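Local coordinates for putative uncharacterized protein (Mycobacterium avium, PDB 2Z6V), which probably transfers sulfuryl groups to an acceptor molecule not yet identified, as a mycobacterial member of the sulfotransferase family, at residues 188-191 with 192-195; 247-250 with 251-254. All coordinates share one frame; numbering follows the deposited sequence.

Both contacts are tight local turns gathered at the C-terminal end of strand 244-248 in a parallel five-stranded sheet, next to a bound palmitate, their centres about 9 Å apart. Interaction 1 comes first along the chain, where a loop runs into helix 192-195; interaction 2 follows where the strand ends, on the way to helix 256-262. They are joined directly: the backbone N of D191 bonds to O of K248, its carboxylate OD2 probably accepts a hydrogen bond from NE2 of H252, and the ring of H195 packs on CE of M249. Together 188-195 and 247-254 form part of the wall around the fatty acid, consistent with a pocket that could take a lipophilic acceptor.

Interaction 1 of 2, residues 188-191 with 192-195; sequences PTED and MFIH. With PLM (palmitic acid), chain C.
E190 and F193 are joined by the first hydrogen bond of a helix start, where the loop 188-191 winds into the short helix 192-195 of this sulfotransferase-family fold. F193 N reaches E190 O at 3.2 Å, and D191 O then takes both I194 N and H195 N. The bond from H195 N is nearly straight (176°) and arrives almost in line with the carbonyl, whereas I194 N comes from above its plane; two donors thus grip one buried oxygen.

M192 is the side chain to follow outward. Its CB lies 3.4 Å from CB of the palmitate. CG stands anti to the backbone N (chi1 -178°), which carries the chain away from the loop and along the lipid, between its CB and C9. Bends at the next two torsions take SD off to 4.2 Å from the lipid's C9 and turn the CE methyl back toward the alkyl chain, where its modelled place is doubtful. E190 lies against the same lipid atom, CB, through both its CG (3.6 Å) and its carboxylate OE2.

D191 turns its carboxylate to H252, and H195 bonds through NE2 to Q230. On the far side from these, the hydroxyl OG1 of T189 lies obliquely against the F193 ring, nearest to CD2.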
loop_
_atom_site.group_PDB
_atom_site.type_symbol
_atom_site.label_atom_id
_atom_site.label_comp_id
_atom_site.label_asym_id
_atom_site.label_seq_id
_atom_site.Cartn_x
_atom_site.Cartn_y
_atom_site.Cartn_z
ATOM N N PRO A 188 -9.087 0.695 6.714
ATOM C CA PRO A 188 -8.523 0.290 5.427
ATOM C C PRO A 188 -7.005 0.460 5.365
ATOM O O PRO A 188 -6.456 1.388 5.952
ATOM C CB PRO A 188 -9.240 1.206 4.442
ATOM C CG PRO A 188 -10.582 1.414 5.093
ATOM C CD PRO A 188 -10.185 1.660 6.528
ATOM N N THR A 189 -6.335 -0.442 4.656
ATOM C CA THR A 189 -4.886 -0.374 4.487
ATOM C C THR A 189 -4.593 -0.665 3.013
ATOM O O THR A 189 -5.510 -0.981 2.254
ATOM C CB THR A 189 -4.153 -1.411 5.379
ATOM O OG1 THR A 189 -2.756 -1.082 5.445
ATOM C CG2 THR A 189 -4.310 -2.824 4.811
ATOM N N GLU A 190 -3.332 -0.548 2.607
ATOM C CA GLU A 190 -2.950 -0.812 1.218
ATOM C C GLU A 190 -2.709 -2.284 0.915
ATOM O O GLU A 190 -2.381 -3.067 1.805
ATOM C CB GLU A 190 -1.691 -0.037 0.838
ATOM C CG GLU A 190 -1.946 1.398 0.531
ATOM C CD GLU A 190 -1.617 2.303 1.684
ATOM O OE1 GLU A 190 -1.932 1.947 2.849
ATOM O OE2 GLU A 190 -1.049 3.387 1.409
ATOM N N ASP A 191 -2.865 -2.646 -0.354
ATOM C CA ASP A 191 -2.651 -4.017 -0.774
ATOM C C ASP A 191 -1.168 -4.317 -0.646
ATOM O O ASP A 191 -0.738 -5.466 -0.781
ATOM C CB ASP A 191 -3.106 -4.225 -2.218
ATOM C CG ASP A 191 -4.587 -3.953 -2.410
ATOM O OD1 ASP A 191 -5.367 -4.235 -1.472
ATOM O OD2 ASP A 191 -4.976 -3.470 -3.497
ATOM N N MET A 192 -0.394 -3.272 -0.375
ATOM C CA MET A 192 1.046 -3.396 -0.212
ATOM C C MET A 192 1.362 -4.433 0.855
ATOM O O MET A 192 2.318 -5.197 0.725
ATOM C CB MET A 192 1.644 -2.047 0.190
ATOM C CG MET A 192 3.155 -2.041 0.353
ATOM S SD MET A 192 4.025 -2.598 -1.123
ATOM C CE MET A 192 3.993 -1.176 -2.128
ATOM N N PHE A 193 0.535 -4.482 1.893
ATOM C CA PHE A 193 0.758 -5.427 2.977
ATOM C C PHE A 193 0.289 -6.844 2.717
ATOM O O PHE A 193 0.300 -7.679 3.616
ATOM C CB PHE A 193 0.178 -4.858 4.265
ATOM C CG PHE A 193 0.709 -3.497 4.569
ATOM C CD1 PHE A 193 2.064 -3.321 4.823
ATOM C CD2 PHE A 193 -0.110 -2.374 4.459
ATOM C CE1 PHE A 193 2.605 -2.045 4.949
ATOM C CE2 PHE A 193 0.416 -1.096 4.583
ATOM C CZ PHE A 193 1.780 -0.928 4.826
ATOM N N ILE A 194 -0.146 -7.097 1.484
ATOM C CA ILE A 194 -0.508 -8.439 1.049
ATOM C C ILE A 194 0.667 -8.767 0.133
ATOM O O ILE A 194 1.298 -9.814 0.253
ATOM C CB ILE A 194 -1.809 -8.483 0.221
ATOM C CG1 ILE A 194 -3.022 -8.561 1.151
ATOM C CG2 ILE A 194 -1.802 -9.702 -0.701
ATOM C CD1 ILE A 194 -4.321 -8.511 0.408
ATOM N N HIS A 195 0.973 -7.818 -0.749
ATOM C CA HIS A 195 2.061 -7.935 -1.708
ATOM C C HIS A 195 3.450 -8.183 -1.103
ATOM O O HIS A 195 4.210 -8.997 -1.609
ATOM C CB HIS A 195 2.121 -6.674 -2.592
ATOM C CG HIS A 195 1.011 -6.576 -3.596
ATOM N ND1 HIS A 195 1.112 -5.814 -4.741
ATOM C CD2 HIS A 195 -0.228 -7.119 -3.617
ATOM C CE1 HIS A 195 -0.015 -5.892 -5.424
ATOM N NE2 HIS A 195 -0.846 -6.676 -4.762
HETATM C C1 PLM C . 9.971 2.778 -1.235
HETATM O O1 PLM C . 10.958 2.947 -1.983
HETATM O O2 PLM C . 9.802 1.819 -0.450
HETATM C C2 PLM C . 8.863 3.834 -1.273
HETATM C C3 PLM C . 8.442 4.143 -2.711
HETATM C C4 PLM C . 7.246 5.096 -2.778
HETATM C C5 PLM C . 6.011 4.504 -2.093
HETATM C C6 PLM C . 6.064 4.677 -0.574
HETATM C C7 PLM C . 4.996 3.811 0.096
HETATM C C8 PLM C . 5.392 2.335 0.050
HETATM C C9 PLM C . 4.166 1.469 -0.239
HETATM C CA PLM C . 3.016 1.788 0.719
HETATM C CB PLM C . 1.673 1.320 0.152
HETATM C CC PLM C . 1.448 1.936 -1.229
HETATM C CD PLM C . 2.225 1.170 -2.302
HETATM C CE PLM C . 2.461 2.009 -3.560
HETATM C CF PLM C . 3.370 3.197 -3.238
HETATM C CG PLM C . 3.750 3.980 -4.495
#

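Interaction 2 of 2, residues 247-250 with 251-254. With PLM (palmitic acid), chain C.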
loop_
_atom_site.group_PDB
_atom_site.type_symbol
_atom_site.label_atom_id
_atom_site.label_comp_id
_atom_site.label_asym_id
_atom_site.label_seq_id
_atom_site.Cartn_x
_atom_site.Cartn_y
_atom_site.Cartn_z
ATOM N N LEU A 247 -10.257 -1.483 -2.918
ATOM C CA LEU A 247 -8.832 -1.618 -2.656
ATOM C C LEU A 247 -8.044 -0.381 -3.015
ATOM O O LEU A 247 -8.512 0.463 -3.785
ATOM C CB LEU A 247 -8.280 -2.804 -3.438
ATOM C CG LEU A 247 -9.082 -4.087 -3.243
ATOM C CD1 LEU A 247 -8.711 -5.112 -4.303
ATOM C CD2 LEU A 247 -8.825 -4.613 -1.846
ATOM N N LYS A 248 -6.841 -0.292 -2.446
ATOM C CA LYS A 248 -5.945 0.827 -2.689
ATOM C C LYS A 248 -4.474 0.452 -2.551
ATOM O O LYS A 248 -4.105 -0.393 -1.738
ATOM C CB LYS A 248 -6.248 1.982 -1.729
ATOM C CG LYS A 248 -5.309 3.169 -1.897
ATOM C CD LYS A 248 -5.768 4.414 -1.150
ATOM C CE LYS A 248 -5.484 4.332 0.343
ATOM N NZ LYS A 248 -5.817 5.612 1.047
ATOM N N MET A 249 -3.651 1.101 -3.369
ATOM C CA MET A 249 -2.200 0.952 -3.378
ATOM C C MET A 249 -1.673 1.768 -4.541
ATOM O O MET A 249 -1.942 1.458 -5.699
ATOM C CB MET A 249 -1.753 -0.501 -3.546
ATOM C CG MET A 249 -0.234 -0.617 -3.550
ATOM S SD MET A 249 0.436 -2.284 -3.601
ATOM C CE MET A 249 0.758 -2.496 -5.353
ATOM N N PRO A 250 -0.922 2.840 -4.246
ATOM C CA PRO A 250 -0.364 3.696 -5.297
ATOM C C PRO A 250 0.360 2.953 -6.418
ATOM O O PRO A 250 0.032 3.140 -7.590
ATOM C CB PRO A 250 0.557 4.639 -4.521
ATOM C CG PRO A 250 -0.180 4.821 -3.225
ATOM C CD PRO A 250 -0.673 3.413 -2.908
ATOM N N SER A 251 1.323 2.101 -6.070
ATOM C CA SER A 251 2.083 1.373 -7.090
ATOM C C SER A 251 1.275 0.402 -7.950
ATOM O O SER A 251 1.844 -0.306 -8.780
ATOM C CB SER A 251 3.297 0.650 -6.476
ATOM O OG SER A 251 2.919 -0.202 -5.411
ATOM N N HIS A 252 -0.041 0.356 -7.757
ATOM C CA HIS A 252 -0.877 -0.490 -8.605
ATOM C C HIS A 252 -0.720 0.140 -9.993
ATOM O O HIS A 252 -0.823 -0.528 -11.019
ATOM C CB HIS A 252 -2.352 -0.424 -8.197
ATOM C CG HIS A 252 -2.768 -1.468 -7.210
ATOM N ND1 HIS A 252 -2.416 -2.794 -7.333
ATOM C CD2 HIS A 252 -3.576 -1.394 -6.124
ATOM C CE1 HIS A 252 -2.990 -3.492 -6.368
ATOM N NE2 HIS A 252 -3.702 -2.666 -5.621
ATOM N N SER A 253 -0.468 1.445 -10.003
ATOM C CA SER A 253 -0.276 2.194 -11.240
ATOM C C SER A 253 0.949 1.662 -11.982
ATOM O O SER A 253 0.929 1.479 -13.193
ATOM C CB SER A 253 -0.079 3.678 -10.920
ATOM O OG SER A 253 0.941 3.851 -9.951
ATOM N N VAL A 254 2.020 1.426 -11.239
ATOM C CA VAL A 254 3.244 0.909 -11.819
ATOM C C VAL A 254 2.986 -0.485 -12.380
ATOM O O VAL A 254 3.308 -0.774 -13.534
ATOM C CB VAL A 254 4.352 0.832 -10.751
ATOM C CG1 VAL A 254 5.616 0.255 -11.347
ATOM C CG2 VAL A 254 4.607 2.224 -10.172
HETATM C C1 PLM C . 9.971 2.778 -1.235
HETATM O O1 PLM C . 10.958 2.947 -1.983
HETATM O O2 PLM C . 9.802 1.819 -0.450
HETATM C C2 PLM C . 8.863 3.834 -1.273
HETATM C C3 PLM C . 8.442 4.143 -2.711
HETATM C C4 PLM C . 7.246 5.096 -2.778
HETATM C C5 PLM C . 6.011 4.504 -2.093
HETATM C C6 PLM C . 6.064 4.677 -0.574
HETATM C C7 PLM C . 4.996 3.811 0.096
HETATM C C8 PLM C . 5.392 2.335 0.050
HETATM C C9 PLM C . 4.166 1.469 -0.239
HETATM C CA PLM C . 3.016 1.788 0.719
HETATM C CB PLM C . 1.673 1.320 0.152
HETATM C CC PLM C . 1.448 1.936 -1.229
HETATM C CD PLM C . 2.225 1.170 -2.302
HETATM C CE PLM C . 2.461 2.009 -3.560
HETATM C CF PLM C . 3.370 3.197 -3.238
HETATM C CG PLM C . 3.750 3.980 -4.495
#
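M249 and H252 carry the nonpolar part of this turn, in which the end of strand 244-248 leaves the sheet and rolls into a single 3-10 turn. The two side chains cross at about a right angle. With chi1 and chi2 both anti, M249 runs out straight as far as SD and bends only at the last torsion (chi3 97°); this swings CE over one face of the imidazole, 4.0 Å from its centroid, in a CH-pi contact. SD stands above the same face, farther off at 4.6 Å from the centroid, while CB lies 3.3 Å from H252 CD2.

The backbone bonds close the turn. H252 N donates to M249 O at 3.0 Å, coming from above the carbonyl plane, and S253 N probably donates to P250 O. The hydroxyl OG of S253 lies close to that oxygen too, and also bonds to G113 O at the end of the neighbouring strand 109-113.

Toward the palmitate the contacts of M249 and P250 are nonpolar. M249 CG lies 3.3 Å from CD of the lipid, and P250 lays its pyrrolidine ring along the tail, with its CB 3.3 Å from the lipid's terminal CG.

Among the polar groups, K248 NZ bonds to T119 OG1, and a bound sulfate lies about 4 Å from the lysine side chain, consistent with the sulfate-binding region of a sulfotransferase. H252 is engaged beyond the turn at both nitrogens, ND1 with Y227 OH and NE2 with the carboxylate of D191; these two bonds fix the ring's rotation and present one face to CE and SD of M249.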